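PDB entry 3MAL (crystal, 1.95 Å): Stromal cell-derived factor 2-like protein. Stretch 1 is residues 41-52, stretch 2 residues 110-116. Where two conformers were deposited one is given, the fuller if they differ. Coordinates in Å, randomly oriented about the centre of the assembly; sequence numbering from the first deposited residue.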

# COMPACT_ATOMS: atom_id res chain seq x y z
N PRO A 41 15.13 5.84 5.78
CA PRO A 41 15.01 6.17 4.36
C PRO A 41 15.76 5.26 3.41
O PRO A 41 16.64 4.53 3.82
CB PRO A 41 15.68 7.52 4.25
CG PRO A 41 16.68 7.56 5.38
CD PRO A 41 16.14 6.66 6.47
N TYR A 42 15.41 5.31 2.14
CA TYR A 42 16.22 4.74 1.11
C TYR A 42 17.50 5.57 1.03
O TYR A 42 17.48 6.78 1.27
CB TYR A 42 15.52 4.84 -0.25
CG TYR A 42 14.33 3.94 -0.41
CD1 TYR A 42 14.48 2.56 -0.42
CD2 TYR A 42 13.06 4.47 -0.61
CE1 TYR A 42 13.39 1.71 -0.59
CE2 TYR A 42 11.95 3.62 -0.80
CZ TYR A 42 12.13 2.25 -0.79
OH TYR A 42 11.04 1.41 -0.96
N GLY A 43 18.58 4.90 0.65
CA GLY A 43 19.84 5.57 0.36
C GLY A 43 19.85 6.31 -0.96
O GLY A 43 20.43 7.37 -1.08
N SER A 44 19.23 5.77 -1.99
CA SER A 44 19.24 6.50 -3.25
C SER A 44 17.81 6.77 -3.75
O SER A 44 16.92 7.00 -2.93
CB SER A 44 20.13 5.77 -4.26
OG SER A 44 19.55 4.54 -4.66
N GLY A 45 17.56 6.78 -5.06
CA GLY A 45 16.27 7.20 -5.54
C GLY A 45 15.88 8.54 -4.91
O GLY A 45 16.63 9.53 -5.00
N SER A 46 14.72 8.56 -4.25
CA SER A 46 14.18 9.80 -3.69
C SER A 46 14.76 10.12 -2.33
O SER A 46 14.60 11.24 -1.84
CB SER A 46 12.66 9.67 -3.56
OG SER A 46 12.35 8.68 -2.57
N GLY A 47 15.42 9.15 -1.69
CA GLY A 47 15.85 9.32 -0.30
C GLY A 47 14.69 9.43 0.69
O GLY A 47 14.90 9.81 1.86
N GLN A 48 13.47 9.13 0.26
CA GLN A 48 12.32 9.17 1.19
C GLN A 48 12.28 7.89 2.08
O GLN A 48 13.07 6.98 1.88
CB GLN A 48 10.99 9.38 0.44
CG GLN A 48 10.88 10.78 -0.21
CD GLN A 48 9.76 10.88 -1.23
OE1 GLN A 48 8.89 10.01 -1.30
NE2 GLN A 48 9.79 11.93 -2.04
N GLN A 49 11.36 7.86 3.05
CA GLN A 49 11.19 6.70 3.94
C GLN A 49 10.89 5.46 3.13
O GLN A 49 10.02 5.48 2.23
CB GLN A 49 10.04 6.97 4.92
CG GLN A 49 9.81 5.87 5.99
CD GLN A 49 8.71 6.25 6.98
OE1 GLN A 49 7.62 5.66 6.98
NE2 GLN A 49 8.98 7.26 7.81
N SER A 50 11.57 4.36 3.46
CA SER A 50 11.47 3.13 2.69
C SER A 50 10.26 2.28 3.09
O SER A 50 9.67 2.43 4.16
CB SER A 50 12.76 2.31 2.84
OG SER A 50 12.92 1.91 4.20
N VAL A 51 9.86 1.44 2.14
CA VAL A 51 8.70 0.55 2.27
C VAL A 51 9.21 -0.84 1.83
O VAL A 51 9.98 -0.94 0.88
CB VAL A 51 7.53 1.04 1.37
CG1 VAL A 51 6.44 -0.05 1.23
CG2 VAL A 51 6.93 2.34 1.92
N THR A 52 8.81 -1.90 2.54
CA THR A 52 9.26 -3.26 2.25
C THR A 52 8.14 -4.27 2.43
O THR A 52 7.03 -3.93 2.90
CB THR A 52 10.41 -3.71 3.21
OG1 THR A 52 9.90 -3.90 4.54
CG2 THR A 52 11.57 -2.71 3.22
N LEU A 110 9.79 1.11 -10.34
CA LEU A 110 9.37 2.39 -9.76
C LEU A 110 9.56 2.30 -8.26
O LEU A 110 9.08 1.37 -7.63
CB LEU A 110 7.88 2.62 -10.06
CG LEU A 110 7.30 3.47 -11.22
CD1 LEU A 110 8.30 4.23 -12.12
CD2 LEU A 110 6.20 2.69 -12.00
N GLU A 111 10.24 3.28 -7.67
CA GLU A 111 10.33 3.32 -6.21
C GLU A 111 8.97 3.52 -5.54
O GLU A 111 8.17 4.42 -5.90
CB GLU A 111 11.26 4.42 -5.77
CG GLU A 111 11.71 4.32 -4.31
CD GLU A 111 12.31 5.62 -3.84
OE1 GLU A 111 11.53 6.52 -3.44
OE2 GLU A 111 13.54 5.74 -3.91
N VAL A 112 8.73 2.70 -4.52
CA VAL A 112 7.61 2.88 -3.63
C VAL A 112 8.10 3.33 -2.26
O VAL A 112 8.89 2.61 -1.61
CB VAL A 112 6.73 1.58 -3.55
CG1 VAL A 112 5.61 1.76 -2.54
CG2 VAL A 112 6.12 1.30 -4.90
N SER A 113 7.65 4.51 -1.83
CA SER A 113 8.12 5.11 -0.57
C SER A 113 6.98 5.50 0.36
O SER A 113 5.78 5.32 0.06
CB SER A 113 8.99 6.36 -0.86
OG SER A 113 8.21 7.43 -1.39
N CYS A 114 7.37 6.01 1.53
CA CYS A 114 6.45 6.68 2.44
C CYS A 114 6.79 8.18 2.46
O CYS A 114 7.94 8.56 2.72
CB CYS A 114 6.50 6.06 3.86
SG CYS A 114 5.08 4.94 4.17
N PHE A 115 5.78 9.02 2.20
CA PHE A 115 5.98 10.44 1.95
C PHE A 115 5.18 11.32 2.91
O PHE A 115 4.08 10.97 3.34
CB PHE A 115 5.55 10.76 0.50
CG PHE A 115 5.46 12.23 0.16
CD1 PHE A 115 4.25 12.92 0.29
CD2 PHE A 115 6.57 12.91 -0.33
CE1 PHE A 115 4.16 14.28 -0.02
CE2 PHE A 115 6.49 14.26 -0.67
CZ PHE A 115 5.29 14.94 -0.52
N GLY A 116 5.73 12.49 3.21
CA GLY A 116 4.97 13.52 3.89
C GLY A 116 4.58 13.20 5.31
O GLY A 116 5.29 12.51 6.03
O HOH W 1 10.96 0.82 -3.93
O HOH W 2 9.78 10.44 3.52

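The two stretches belong to one chain but lie far apart in sequence. Stretch 1 is loop and turn through its middle and ends in a strand. Stretch 2 is mostly strand. The strands cross obliquely, with 124° between their N-to-C directions, and their axes come within 4.7 Å; locally Gln49 and Cys114 pair antiparallel. Together the stretches bury 514 Å² of surface.

Leu110 makes no contact with stretch 1. Glu111 is the next residue, and its side chain reaches the type II' turn from Ser44 to Gly47. Its carboxylate is a strong acceptor and takes up two donors of the turn, both from Ser46. Ser46 N donates to Glu111 OE2 at 3.1 Å, nearly straight. Ser46 OG donates to Glu111 OE1 at a very short 2.5 Å, although the position of OE1 is less certain. Ser46 OG also accepts from Gln48 N at 3.1 Å, so one hydroxyl links the carboxylate to the loop backbone. Gly45 CA lies 3.5 Å from Glu111 OE2. A CB on Gly45 would clash with that oxygen, and its positive phi also favours glycine. The Tyr42 ring packs beside the carboxylate, with Tyr42 CD2 3.5 Å from Glu111 CD.

Val112 presents its carbonyl to Tyr42. Tyr42 OH donates to Val112 O at a short 2.5 Å, and the oxygen lies near the plane of the ring. Tyr42 OH also accepts a weak bond from Val51 N at 3.3 Å. Water 1 adds a bridge: it donates to Tyr42 OH and accepts from Val112 N, each at 3.0 Å. The side chain of Val112 meets Val51 in an apolar contact, CG1 to CG1, at 4.3 Å.

Ser113 OG donates to Gln48 OE1 at 2.7 Å; the amide oxygen is a good acceptor for the hydroxyl. Ser113 CB sits at the edge of the Tyr42 ring, 4.0 Å from Tyr42 CE2.

Cys114 pairs with Gln49 in an antiparallel bridge, with their CA atoms 5.0 Å apart. Cys114 N donates to Gln49 O at 2.8 Å, and the angle of 170° is close to ideal. The return link between these backbones passes through water 2. Water 2 accepts from Gln49 N at 3.1 Å and donates to Cys114 O at 2.7 Å. The two side chains share a face of the sheet, with Gln49 OE1 3.3 Å from Cys114 CB. Cys114 SG makes an apolar contact with Val51 CG2 at 3.9 Å.

Phe115 closes the contact. Its ring edge meets the amide of Gln48, with Phe115 CD2 3.8 Å from Gln48 NE2. Gly116 makes no contact with stretch 1.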